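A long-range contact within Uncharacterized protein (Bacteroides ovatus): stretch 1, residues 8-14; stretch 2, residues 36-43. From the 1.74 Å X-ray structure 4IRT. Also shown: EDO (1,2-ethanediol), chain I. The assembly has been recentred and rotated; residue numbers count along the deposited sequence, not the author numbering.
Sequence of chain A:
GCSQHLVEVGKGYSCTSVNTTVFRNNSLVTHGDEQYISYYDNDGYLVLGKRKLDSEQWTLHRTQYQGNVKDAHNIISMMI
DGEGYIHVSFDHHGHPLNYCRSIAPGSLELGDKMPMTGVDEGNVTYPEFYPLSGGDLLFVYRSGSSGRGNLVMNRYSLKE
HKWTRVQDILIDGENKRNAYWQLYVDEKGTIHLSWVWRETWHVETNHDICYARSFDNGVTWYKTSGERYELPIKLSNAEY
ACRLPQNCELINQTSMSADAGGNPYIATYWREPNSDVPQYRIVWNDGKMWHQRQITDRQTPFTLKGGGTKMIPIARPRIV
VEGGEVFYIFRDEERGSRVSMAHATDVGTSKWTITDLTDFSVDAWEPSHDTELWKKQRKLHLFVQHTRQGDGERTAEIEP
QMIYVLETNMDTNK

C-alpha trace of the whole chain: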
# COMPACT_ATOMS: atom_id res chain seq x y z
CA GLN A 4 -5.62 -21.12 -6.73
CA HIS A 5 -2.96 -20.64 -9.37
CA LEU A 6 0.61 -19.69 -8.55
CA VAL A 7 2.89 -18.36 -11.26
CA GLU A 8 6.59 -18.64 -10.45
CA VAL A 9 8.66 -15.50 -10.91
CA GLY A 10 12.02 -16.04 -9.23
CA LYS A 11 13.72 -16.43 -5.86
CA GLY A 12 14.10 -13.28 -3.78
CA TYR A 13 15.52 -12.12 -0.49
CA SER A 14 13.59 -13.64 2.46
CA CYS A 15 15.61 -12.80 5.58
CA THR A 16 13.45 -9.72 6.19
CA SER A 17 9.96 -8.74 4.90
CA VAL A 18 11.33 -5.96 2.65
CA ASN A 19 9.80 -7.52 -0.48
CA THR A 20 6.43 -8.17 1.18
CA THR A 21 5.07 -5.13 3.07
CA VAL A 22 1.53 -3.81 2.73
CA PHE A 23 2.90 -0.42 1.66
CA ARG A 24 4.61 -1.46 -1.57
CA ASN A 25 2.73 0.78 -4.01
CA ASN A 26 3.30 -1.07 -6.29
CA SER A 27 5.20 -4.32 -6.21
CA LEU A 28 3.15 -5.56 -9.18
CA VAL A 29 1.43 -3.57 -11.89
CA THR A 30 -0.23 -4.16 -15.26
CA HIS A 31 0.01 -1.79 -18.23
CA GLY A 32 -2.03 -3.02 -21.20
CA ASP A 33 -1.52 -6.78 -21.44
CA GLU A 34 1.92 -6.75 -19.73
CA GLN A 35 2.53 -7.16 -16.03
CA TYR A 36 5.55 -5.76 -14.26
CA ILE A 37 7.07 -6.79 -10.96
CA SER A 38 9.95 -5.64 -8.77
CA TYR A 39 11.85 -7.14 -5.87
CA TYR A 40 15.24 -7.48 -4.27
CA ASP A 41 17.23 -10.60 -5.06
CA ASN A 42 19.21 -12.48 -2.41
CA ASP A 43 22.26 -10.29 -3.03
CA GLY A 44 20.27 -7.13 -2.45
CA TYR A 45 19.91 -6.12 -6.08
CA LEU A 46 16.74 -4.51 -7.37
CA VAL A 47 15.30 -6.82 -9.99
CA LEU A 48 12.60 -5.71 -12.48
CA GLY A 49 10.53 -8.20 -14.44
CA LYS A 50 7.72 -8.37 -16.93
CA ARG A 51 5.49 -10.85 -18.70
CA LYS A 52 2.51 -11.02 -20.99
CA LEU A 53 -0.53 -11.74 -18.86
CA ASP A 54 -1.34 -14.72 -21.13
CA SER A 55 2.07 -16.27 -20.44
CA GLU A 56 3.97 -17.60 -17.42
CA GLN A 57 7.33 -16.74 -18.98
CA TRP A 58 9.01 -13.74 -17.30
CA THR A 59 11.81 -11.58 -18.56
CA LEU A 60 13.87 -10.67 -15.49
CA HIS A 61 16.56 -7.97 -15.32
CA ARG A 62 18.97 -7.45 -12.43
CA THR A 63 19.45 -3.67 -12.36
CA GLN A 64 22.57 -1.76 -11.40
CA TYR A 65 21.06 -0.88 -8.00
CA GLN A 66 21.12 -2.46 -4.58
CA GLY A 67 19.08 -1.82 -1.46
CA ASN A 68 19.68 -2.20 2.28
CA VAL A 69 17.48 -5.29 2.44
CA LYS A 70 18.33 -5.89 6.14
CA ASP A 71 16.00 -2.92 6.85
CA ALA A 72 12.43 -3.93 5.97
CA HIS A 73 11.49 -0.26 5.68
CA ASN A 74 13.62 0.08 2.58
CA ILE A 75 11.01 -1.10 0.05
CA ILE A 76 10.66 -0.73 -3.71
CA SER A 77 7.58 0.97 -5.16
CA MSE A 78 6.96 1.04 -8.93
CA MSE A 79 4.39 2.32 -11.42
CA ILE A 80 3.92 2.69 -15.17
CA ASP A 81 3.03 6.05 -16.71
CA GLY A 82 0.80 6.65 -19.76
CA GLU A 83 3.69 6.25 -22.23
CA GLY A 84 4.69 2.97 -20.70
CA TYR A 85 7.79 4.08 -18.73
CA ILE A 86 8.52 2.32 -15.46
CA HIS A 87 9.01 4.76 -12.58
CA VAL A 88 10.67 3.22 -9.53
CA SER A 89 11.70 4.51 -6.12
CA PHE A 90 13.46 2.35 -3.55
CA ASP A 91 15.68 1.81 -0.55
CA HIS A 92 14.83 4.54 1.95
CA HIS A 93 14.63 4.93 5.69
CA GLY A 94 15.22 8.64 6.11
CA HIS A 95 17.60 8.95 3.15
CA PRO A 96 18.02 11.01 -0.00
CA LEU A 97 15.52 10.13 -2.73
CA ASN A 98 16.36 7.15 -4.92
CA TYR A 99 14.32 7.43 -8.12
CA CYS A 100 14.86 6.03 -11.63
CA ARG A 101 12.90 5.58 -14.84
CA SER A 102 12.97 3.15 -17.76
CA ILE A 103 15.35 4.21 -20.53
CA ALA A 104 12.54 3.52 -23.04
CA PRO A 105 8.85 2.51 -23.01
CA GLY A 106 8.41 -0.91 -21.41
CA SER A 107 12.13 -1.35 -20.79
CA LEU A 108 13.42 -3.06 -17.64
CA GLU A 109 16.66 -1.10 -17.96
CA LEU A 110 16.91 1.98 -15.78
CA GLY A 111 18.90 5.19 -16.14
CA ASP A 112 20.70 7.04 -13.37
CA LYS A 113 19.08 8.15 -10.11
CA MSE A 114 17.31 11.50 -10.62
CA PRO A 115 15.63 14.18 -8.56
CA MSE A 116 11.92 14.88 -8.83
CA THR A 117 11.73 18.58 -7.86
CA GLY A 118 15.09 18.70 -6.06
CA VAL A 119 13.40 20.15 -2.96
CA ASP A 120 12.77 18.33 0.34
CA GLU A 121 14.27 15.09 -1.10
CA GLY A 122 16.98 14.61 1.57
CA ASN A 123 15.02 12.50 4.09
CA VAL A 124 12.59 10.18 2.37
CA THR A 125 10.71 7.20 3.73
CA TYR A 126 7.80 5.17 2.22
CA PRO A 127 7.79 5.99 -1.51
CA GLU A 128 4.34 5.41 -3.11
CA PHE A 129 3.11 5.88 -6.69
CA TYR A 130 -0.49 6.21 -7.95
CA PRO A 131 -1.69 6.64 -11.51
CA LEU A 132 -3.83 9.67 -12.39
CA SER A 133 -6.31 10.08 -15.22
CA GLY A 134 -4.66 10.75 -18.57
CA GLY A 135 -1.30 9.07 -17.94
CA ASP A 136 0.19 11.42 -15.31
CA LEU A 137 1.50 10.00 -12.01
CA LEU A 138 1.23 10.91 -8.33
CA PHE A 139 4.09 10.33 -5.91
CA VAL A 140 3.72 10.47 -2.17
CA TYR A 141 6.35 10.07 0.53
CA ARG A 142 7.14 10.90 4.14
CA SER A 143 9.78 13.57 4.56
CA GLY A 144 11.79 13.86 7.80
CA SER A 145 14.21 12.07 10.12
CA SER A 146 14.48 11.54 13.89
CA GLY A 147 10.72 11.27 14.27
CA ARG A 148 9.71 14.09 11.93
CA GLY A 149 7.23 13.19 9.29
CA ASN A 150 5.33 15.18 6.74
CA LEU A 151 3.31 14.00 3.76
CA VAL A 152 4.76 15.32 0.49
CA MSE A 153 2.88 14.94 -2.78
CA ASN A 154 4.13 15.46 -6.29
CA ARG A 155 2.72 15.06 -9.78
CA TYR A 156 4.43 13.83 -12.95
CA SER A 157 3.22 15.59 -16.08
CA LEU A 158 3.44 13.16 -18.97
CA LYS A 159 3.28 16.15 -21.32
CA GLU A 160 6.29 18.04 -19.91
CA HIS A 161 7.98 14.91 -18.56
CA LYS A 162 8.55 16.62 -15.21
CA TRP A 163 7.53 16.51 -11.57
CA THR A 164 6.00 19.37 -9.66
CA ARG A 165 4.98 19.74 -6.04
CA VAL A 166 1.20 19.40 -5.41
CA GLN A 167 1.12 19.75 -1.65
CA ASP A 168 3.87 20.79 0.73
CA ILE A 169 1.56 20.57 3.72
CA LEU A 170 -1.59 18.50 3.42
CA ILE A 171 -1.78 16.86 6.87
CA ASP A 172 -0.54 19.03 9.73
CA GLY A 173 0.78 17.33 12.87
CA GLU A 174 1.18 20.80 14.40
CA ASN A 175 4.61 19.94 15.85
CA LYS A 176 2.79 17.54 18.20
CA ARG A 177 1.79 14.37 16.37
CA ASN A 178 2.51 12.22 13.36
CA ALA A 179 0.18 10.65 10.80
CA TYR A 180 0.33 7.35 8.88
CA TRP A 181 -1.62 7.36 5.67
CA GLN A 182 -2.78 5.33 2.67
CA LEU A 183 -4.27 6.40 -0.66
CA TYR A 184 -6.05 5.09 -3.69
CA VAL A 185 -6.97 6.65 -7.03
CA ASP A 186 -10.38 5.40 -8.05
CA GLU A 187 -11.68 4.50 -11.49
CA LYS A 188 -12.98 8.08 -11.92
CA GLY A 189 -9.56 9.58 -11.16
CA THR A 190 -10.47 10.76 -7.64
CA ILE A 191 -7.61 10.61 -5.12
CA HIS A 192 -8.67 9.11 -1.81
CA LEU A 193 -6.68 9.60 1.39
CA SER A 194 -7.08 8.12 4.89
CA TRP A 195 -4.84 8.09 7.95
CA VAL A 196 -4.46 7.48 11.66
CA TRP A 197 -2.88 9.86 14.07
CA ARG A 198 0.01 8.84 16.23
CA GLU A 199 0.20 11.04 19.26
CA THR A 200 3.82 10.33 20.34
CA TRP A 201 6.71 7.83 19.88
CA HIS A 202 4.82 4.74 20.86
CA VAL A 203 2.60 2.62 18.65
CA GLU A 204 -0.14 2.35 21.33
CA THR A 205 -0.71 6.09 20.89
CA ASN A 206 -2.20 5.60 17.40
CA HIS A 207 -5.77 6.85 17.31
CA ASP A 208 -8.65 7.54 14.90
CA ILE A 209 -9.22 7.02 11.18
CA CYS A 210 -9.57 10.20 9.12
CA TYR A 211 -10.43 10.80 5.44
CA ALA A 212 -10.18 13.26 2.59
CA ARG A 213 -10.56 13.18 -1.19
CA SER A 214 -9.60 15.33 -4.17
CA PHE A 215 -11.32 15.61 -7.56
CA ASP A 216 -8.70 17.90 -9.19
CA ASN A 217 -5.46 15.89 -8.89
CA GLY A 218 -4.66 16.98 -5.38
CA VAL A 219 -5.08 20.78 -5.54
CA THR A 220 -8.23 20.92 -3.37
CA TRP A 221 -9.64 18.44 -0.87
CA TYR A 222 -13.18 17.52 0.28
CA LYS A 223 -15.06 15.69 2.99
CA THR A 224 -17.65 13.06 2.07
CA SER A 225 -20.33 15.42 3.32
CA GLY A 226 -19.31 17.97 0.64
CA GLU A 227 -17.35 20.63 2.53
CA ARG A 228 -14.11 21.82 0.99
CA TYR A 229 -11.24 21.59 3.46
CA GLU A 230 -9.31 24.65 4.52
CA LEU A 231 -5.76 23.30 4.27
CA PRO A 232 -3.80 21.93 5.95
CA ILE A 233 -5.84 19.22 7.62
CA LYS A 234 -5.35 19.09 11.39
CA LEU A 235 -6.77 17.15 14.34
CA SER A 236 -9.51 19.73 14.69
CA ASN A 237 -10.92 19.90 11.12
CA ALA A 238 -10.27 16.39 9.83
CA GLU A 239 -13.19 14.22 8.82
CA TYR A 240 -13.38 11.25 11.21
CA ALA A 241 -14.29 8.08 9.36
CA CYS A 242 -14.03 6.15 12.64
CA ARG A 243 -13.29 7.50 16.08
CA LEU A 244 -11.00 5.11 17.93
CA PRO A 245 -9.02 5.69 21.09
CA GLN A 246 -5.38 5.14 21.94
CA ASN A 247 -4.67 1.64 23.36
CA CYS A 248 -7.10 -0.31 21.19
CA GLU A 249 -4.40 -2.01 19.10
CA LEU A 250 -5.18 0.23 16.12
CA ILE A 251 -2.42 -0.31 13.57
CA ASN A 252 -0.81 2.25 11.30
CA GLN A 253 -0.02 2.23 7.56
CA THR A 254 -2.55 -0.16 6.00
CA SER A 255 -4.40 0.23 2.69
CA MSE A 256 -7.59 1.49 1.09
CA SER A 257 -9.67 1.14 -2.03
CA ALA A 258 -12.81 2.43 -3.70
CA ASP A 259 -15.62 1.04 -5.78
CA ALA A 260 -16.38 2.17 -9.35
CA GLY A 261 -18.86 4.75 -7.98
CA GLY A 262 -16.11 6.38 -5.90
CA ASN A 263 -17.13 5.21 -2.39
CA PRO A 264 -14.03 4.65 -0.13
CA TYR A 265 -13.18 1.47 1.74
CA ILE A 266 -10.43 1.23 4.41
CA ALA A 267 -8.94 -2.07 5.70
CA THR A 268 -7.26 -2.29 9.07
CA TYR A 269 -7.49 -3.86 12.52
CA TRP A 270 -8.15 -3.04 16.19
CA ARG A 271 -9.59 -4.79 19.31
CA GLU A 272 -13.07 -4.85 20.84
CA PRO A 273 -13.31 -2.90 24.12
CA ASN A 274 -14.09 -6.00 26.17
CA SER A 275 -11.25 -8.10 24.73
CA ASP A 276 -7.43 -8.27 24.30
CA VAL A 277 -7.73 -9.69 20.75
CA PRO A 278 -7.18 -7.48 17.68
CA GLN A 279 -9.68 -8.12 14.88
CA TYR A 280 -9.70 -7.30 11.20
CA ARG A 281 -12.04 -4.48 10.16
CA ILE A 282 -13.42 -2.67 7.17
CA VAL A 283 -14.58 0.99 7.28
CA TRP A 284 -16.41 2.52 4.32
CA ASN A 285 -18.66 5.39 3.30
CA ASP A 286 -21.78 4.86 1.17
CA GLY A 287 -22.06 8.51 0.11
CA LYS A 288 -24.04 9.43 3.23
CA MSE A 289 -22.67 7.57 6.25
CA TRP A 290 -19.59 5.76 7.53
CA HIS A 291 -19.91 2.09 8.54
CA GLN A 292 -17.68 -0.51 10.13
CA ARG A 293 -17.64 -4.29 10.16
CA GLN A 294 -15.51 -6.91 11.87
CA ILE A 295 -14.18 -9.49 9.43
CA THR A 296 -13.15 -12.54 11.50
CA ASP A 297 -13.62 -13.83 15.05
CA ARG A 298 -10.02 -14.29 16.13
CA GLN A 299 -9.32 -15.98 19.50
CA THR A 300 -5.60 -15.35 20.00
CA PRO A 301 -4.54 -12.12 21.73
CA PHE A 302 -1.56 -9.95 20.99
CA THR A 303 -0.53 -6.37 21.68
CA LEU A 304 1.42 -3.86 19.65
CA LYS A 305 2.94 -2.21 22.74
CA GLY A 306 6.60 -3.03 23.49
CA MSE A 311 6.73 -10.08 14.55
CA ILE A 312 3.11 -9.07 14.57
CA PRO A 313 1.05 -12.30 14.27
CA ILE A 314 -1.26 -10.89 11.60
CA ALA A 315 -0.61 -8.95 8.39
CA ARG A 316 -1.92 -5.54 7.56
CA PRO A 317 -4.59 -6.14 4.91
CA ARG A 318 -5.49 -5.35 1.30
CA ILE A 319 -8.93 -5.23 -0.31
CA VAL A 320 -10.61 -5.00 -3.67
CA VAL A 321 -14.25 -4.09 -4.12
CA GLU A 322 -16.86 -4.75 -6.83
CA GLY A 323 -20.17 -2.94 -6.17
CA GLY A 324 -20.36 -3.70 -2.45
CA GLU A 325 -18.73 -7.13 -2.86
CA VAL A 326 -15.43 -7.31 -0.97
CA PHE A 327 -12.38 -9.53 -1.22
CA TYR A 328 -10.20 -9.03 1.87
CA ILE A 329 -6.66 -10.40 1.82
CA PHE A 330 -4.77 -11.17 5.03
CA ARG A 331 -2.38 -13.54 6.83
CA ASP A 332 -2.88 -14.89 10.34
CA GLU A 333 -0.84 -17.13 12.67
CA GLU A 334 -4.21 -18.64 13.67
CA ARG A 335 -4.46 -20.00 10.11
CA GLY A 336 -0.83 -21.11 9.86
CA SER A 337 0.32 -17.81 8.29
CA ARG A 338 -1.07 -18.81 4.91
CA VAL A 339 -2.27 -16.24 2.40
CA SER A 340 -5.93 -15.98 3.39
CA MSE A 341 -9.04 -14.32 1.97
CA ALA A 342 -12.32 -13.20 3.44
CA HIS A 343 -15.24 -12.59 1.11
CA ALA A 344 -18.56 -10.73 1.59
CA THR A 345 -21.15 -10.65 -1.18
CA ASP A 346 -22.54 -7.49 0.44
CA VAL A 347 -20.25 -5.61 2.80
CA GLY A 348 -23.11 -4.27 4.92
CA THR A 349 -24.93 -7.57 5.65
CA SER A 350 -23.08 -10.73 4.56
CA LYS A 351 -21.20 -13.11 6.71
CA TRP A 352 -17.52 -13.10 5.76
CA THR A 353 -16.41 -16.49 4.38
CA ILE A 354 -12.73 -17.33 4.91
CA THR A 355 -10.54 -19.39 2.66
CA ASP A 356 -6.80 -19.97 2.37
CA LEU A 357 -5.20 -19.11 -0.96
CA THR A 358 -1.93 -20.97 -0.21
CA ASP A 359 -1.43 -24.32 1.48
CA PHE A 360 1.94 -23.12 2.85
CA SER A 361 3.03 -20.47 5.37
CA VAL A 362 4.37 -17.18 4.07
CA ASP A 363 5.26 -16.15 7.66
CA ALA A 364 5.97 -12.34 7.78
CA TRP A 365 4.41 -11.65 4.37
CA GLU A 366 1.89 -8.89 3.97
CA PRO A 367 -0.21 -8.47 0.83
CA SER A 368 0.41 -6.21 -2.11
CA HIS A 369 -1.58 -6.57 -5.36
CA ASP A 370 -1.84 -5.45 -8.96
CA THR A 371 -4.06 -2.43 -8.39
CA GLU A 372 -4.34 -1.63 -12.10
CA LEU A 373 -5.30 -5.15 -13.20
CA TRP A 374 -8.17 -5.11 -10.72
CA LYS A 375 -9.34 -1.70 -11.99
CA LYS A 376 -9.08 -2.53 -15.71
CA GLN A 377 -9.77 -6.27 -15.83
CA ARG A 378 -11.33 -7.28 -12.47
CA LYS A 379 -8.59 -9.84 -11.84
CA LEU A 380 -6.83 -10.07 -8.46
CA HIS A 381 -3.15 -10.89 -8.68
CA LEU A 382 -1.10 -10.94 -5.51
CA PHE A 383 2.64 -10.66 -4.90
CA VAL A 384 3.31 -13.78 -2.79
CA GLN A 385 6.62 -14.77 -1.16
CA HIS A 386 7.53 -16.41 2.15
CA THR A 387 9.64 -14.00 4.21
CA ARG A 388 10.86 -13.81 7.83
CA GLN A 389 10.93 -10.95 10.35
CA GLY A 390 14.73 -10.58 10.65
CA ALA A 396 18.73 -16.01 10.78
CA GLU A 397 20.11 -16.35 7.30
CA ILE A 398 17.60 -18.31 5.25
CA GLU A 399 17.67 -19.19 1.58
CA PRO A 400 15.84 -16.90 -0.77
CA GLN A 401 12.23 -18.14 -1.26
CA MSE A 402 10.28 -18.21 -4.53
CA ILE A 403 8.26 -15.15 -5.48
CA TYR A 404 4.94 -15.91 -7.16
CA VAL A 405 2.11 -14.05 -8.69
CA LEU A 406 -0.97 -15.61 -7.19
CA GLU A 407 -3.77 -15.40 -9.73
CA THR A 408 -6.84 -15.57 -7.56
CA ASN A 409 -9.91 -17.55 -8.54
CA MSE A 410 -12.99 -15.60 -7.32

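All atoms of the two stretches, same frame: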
# COMPACT_ATOMS: atom_id res chain seq x y z
N GLU A 8 5.24 -18.91 -10.93
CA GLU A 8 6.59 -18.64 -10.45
C GLU A 8 7.19 -17.42 -11.16
O GLU A 8 7.02 -17.25 -12.39
CB GLU A 8 7.49 -19.83 -10.67
CG GLU A 8 7.23 -21.00 -9.75
CD GLU A 8 8.28 -22.10 -9.89
OE1 GLU A 8 9.06 -22.06 -10.85
OE2 GLU A 8 8.32 -22.99 -9.03
N VAL A 9 7.88 -16.59 -10.38
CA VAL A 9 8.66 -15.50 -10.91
C VAL A 9 10.15 -15.80 -10.77
O VAL A 9 10.86 -16.10 -11.76
CB VAL A 9 8.32 -14.16 -10.21
CG1 VAL A 9 9.15 -13.05 -10.80
CG2 VAL A 9 6.84 -13.86 -10.29
N GLY A 10 10.63 -15.76 -9.53
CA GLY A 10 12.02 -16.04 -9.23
C GLY A 10 12.28 -15.94 -7.73
O GLY A 10 11.50 -15.37 -7.01
N LYS A 11 13.40 -16.48 -7.27
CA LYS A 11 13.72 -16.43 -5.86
C LYS A 11 14.15 -15.02 -5.49
O LYS A 11 14.82 -14.33 -6.27
CB LYS A 11 14.79 -17.44 -5.53
CG LYS A 11 14.27 -18.86 -5.67
CD LYS A 11 15.28 -19.91 -5.26
CE LYS A 11 14.61 -21.29 -5.23
NZ LYS A 11 15.51 -22.40 -4.78
N GLY A 12 13.78 -14.61 -4.28
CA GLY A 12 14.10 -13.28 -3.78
C GLY A 12 14.52 -13.32 -2.35
O GLY A 12 14.34 -14.33 -1.67
N TYR A 13 15.11 -12.23 -1.88
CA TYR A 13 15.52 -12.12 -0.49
C TYR A 13 14.36 -12.43 0.46
O TYR A 13 13.28 -11.90 0.26
CB TYR A 13 15.94 -10.69 -0.22
CG TYR A 13 16.64 -10.48 1.09
CD1 TYR A 13 17.91 -11.00 1.32
CD2 TYR A 13 16.04 -9.73 2.11
CE1 TYR A 13 18.57 -10.79 2.53
CE2 TYR A 13 16.70 -9.52 3.32
CZ TYR A 13 17.96 -10.05 3.51
OH TYR A 13 18.61 -9.81 4.70
N SER A 14 14.61 -13.25 1.49
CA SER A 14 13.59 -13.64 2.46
C SER A 14 13.98 -13.44 3.93
O SER A 14 13.20 -13.79 4.84
CB SER A 14 13.19 -15.13 2.24
OG SER A 14 12.46 -15.27 1.03
N TYR A 36 4.24 -6.10 -14.73
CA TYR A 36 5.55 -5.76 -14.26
C TYR A 36 5.64 -6.05 -12.78
O TYR A 36 4.66 -5.89 -12.05
CB TYR A 36 5.82 -4.27 -14.46
CG TYR A 36 5.89 -3.85 -15.90
CD1 TYR A 36 4.73 -3.57 -16.64
CD2 TYR A 36 7.12 -3.74 -16.55
CE1 TYR A 36 4.79 -3.22 -17.97
CE2 TYR A 36 7.19 -3.36 -17.87
CZ TYR A 36 6.04 -3.10 -18.57
OH TYR A 36 6.14 -2.74 -19.90
N ILE A 37 6.84 -6.44 -12.34
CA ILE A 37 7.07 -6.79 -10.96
C ILE A 37 8.44 -6.26 -10.56
O ILE A 37 9.30 -6.01 -11.42
CB ILE A 37 6.99 -8.33 -10.76
CG1 ILE A 37 6.82 -8.70 -9.28
CG2 ILE A 37 8.20 -9.03 -11.39
CD1 ILE A 37 6.51 -10.18 -9.10
N SER A 38 8.65 -6.08 -9.26
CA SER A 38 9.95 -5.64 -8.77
C SER A 38 10.18 -6.27 -7.41
O SER A 38 9.24 -6.45 -6.64
CB SER A 38 10.02 -4.09 -8.66
OG SER A 38 9.03 -3.54 -7.81
N TYR A 39 11.44 -6.57 -7.14
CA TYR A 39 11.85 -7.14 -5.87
C TYR A 39 13.34 -7.05 -5.73
O TYR A 39 14.05 -6.72 -6.70
CB TYR A 39 11.43 -8.59 -5.75
CG TYR A 39 11.95 -9.50 -6.83
CD1 TYR A 39 11.22 -9.68 -8.01
CD2 TYR A 39 13.12 -10.24 -6.65
CE1 TYR A 39 11.67 -10.56 -8.99
CE2 TYR A 39 13.57 -11.12 -7.63
CZ TYR A 39 12.83 -11.24 -8.81
OH TYR A 39 13.25 -12.11 -9.77
N TYR A 40 13.82 -7.30 -4.50
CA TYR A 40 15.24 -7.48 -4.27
C TYR A 40 15.61 -8.96 -4.32
O TYR A 40 14.95 -9.80 -3.68
CB TYR A 40 15.62 -6.95 -2.91
CG TYR A 40 15.48 -5.46 -2.68
CD1 TYR A 40 16.34 -4.56 -3.29
CD2 TYR A 40 14.54 -4.96 -1.78
CE1 TYR A 40 16.21 -3.20 -3.08
CE2 TYR A 40 14.41 -3.60 -1.54
CZ TYR A 40 15.28 -2.71 -2.18
OH TYR A 40 15.20 -1.35 -1.96
N ASP A 41 16.68 -9.26 -5.04
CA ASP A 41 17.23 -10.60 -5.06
C ASP A 41 18.05 -10.89 -3.80
O ASP A 41 18.21 -10.03 -2.94
CB ASP A 41 17.96 -10.88 -6.38
CG ASP A 41 19.34 -10.25 -6.47
OD1 ASP A 41 19.91 -9.75 -5.47
OD2 ASP A 41 19.89 -10.28 -7.61
N ASN A 42 18.52 -12.11 -3.65
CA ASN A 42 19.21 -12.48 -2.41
C ASN A 42 20.49 -11.72 -2.13
O ASN A 42 20.96 -11.68 -0.99
CB ASN A 42 19.52 -13.98 -2.39
CG ASN A 42 19.67 -14.50 -0.96
OD1 ASN A 42 18.83 -14.22 -0.10
ND2 ASN A 42 20.71 -15.26 -0.71
N ASP A 43 21.08 -11.15 -3.18
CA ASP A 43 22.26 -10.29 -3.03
C ASP A 43 21.94 -8.82 -2.77
O ASP A 43 22.86 -7.96 -2.69
CB ASP A 43 23.12 -10.41 -4.28
CG ASP A 43 23.63 -11.84 -4.50
OD1 ASP A 43 24.01 -12.51 -3.52
OD2 ASP A 43 23.67 -12.28 -5.65
C1 EDO I . 21.94 -8.97 1.77
O1 EDO I . 22.68 -8.81 2.98
C2 EDO I . 22.78 -9.73 0.76
O2 EDO I . 22.65 -11.12 1.04
O HOH W 1 17.54 -14.33 -5.31
O HOH W 2 15.16 -14.07 -8.99
O HOH W 3 17.07 -14.79 1.75

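The strand of stretch 1 and strand 36-40 run in nearly the same direction, with 21° between them. Their axes come no closer than 7.6 Å, too far for the two strands to pair as neighbours in a sheet. Side chains fill the gap at the start, and the backbones converge toward the end of stretch 1.

Glu 8 is exposed and does not reach stretch 2. Val 9 points toward it and makes the apolar contacts. Its CG2 lies 3.9 Å from Ile 37 CD1, and its CG1 lies 4.0 Å from Tyr 39 CE1. Apolar groups at this distance are in van der Waals contact.

At Gly 10 the CA is 4.2 Å from Tyr 39 OH. A CB on Gly 10 would fall 3.0 Å from Tyr 39 OH, a clash, so the absence of a side chain leaves room for the tyrosine. The CA-to-CB bond of Lys 11 points away, and its backbone makes the contact. Its O sits 3.7 Å from Tyr 39 CE2 and accepts hydrogen bonds from two waters. Water 1 also accepts from Asn 42 N, and water 2 also bonds to Tyr 39 OH, so both bridge the stretches.

At Gly 12 the backbones have come close, with its CA 4.3 Å from Asp 41 CA. Its CA is also 3.6 Å from Tyr 40 O, leaving little space for a side chain.

Tyr 13 N donates to Tyr 40 O at 3.0 Å. This is the only direct hydrogen bond between the stretches, and its 160° angle is favourable. The Tyr 13 side chain covers the turn that follows strand 36-40: CB is 3.6 Å from Asp 41 O, and CD1 is 3.6 Å from Asn 42 OD1. Ser 14 makes no direct contact. Water 3 links it to stretch 2, accepting from Ser 14 N and donating to Asn 42 OD1.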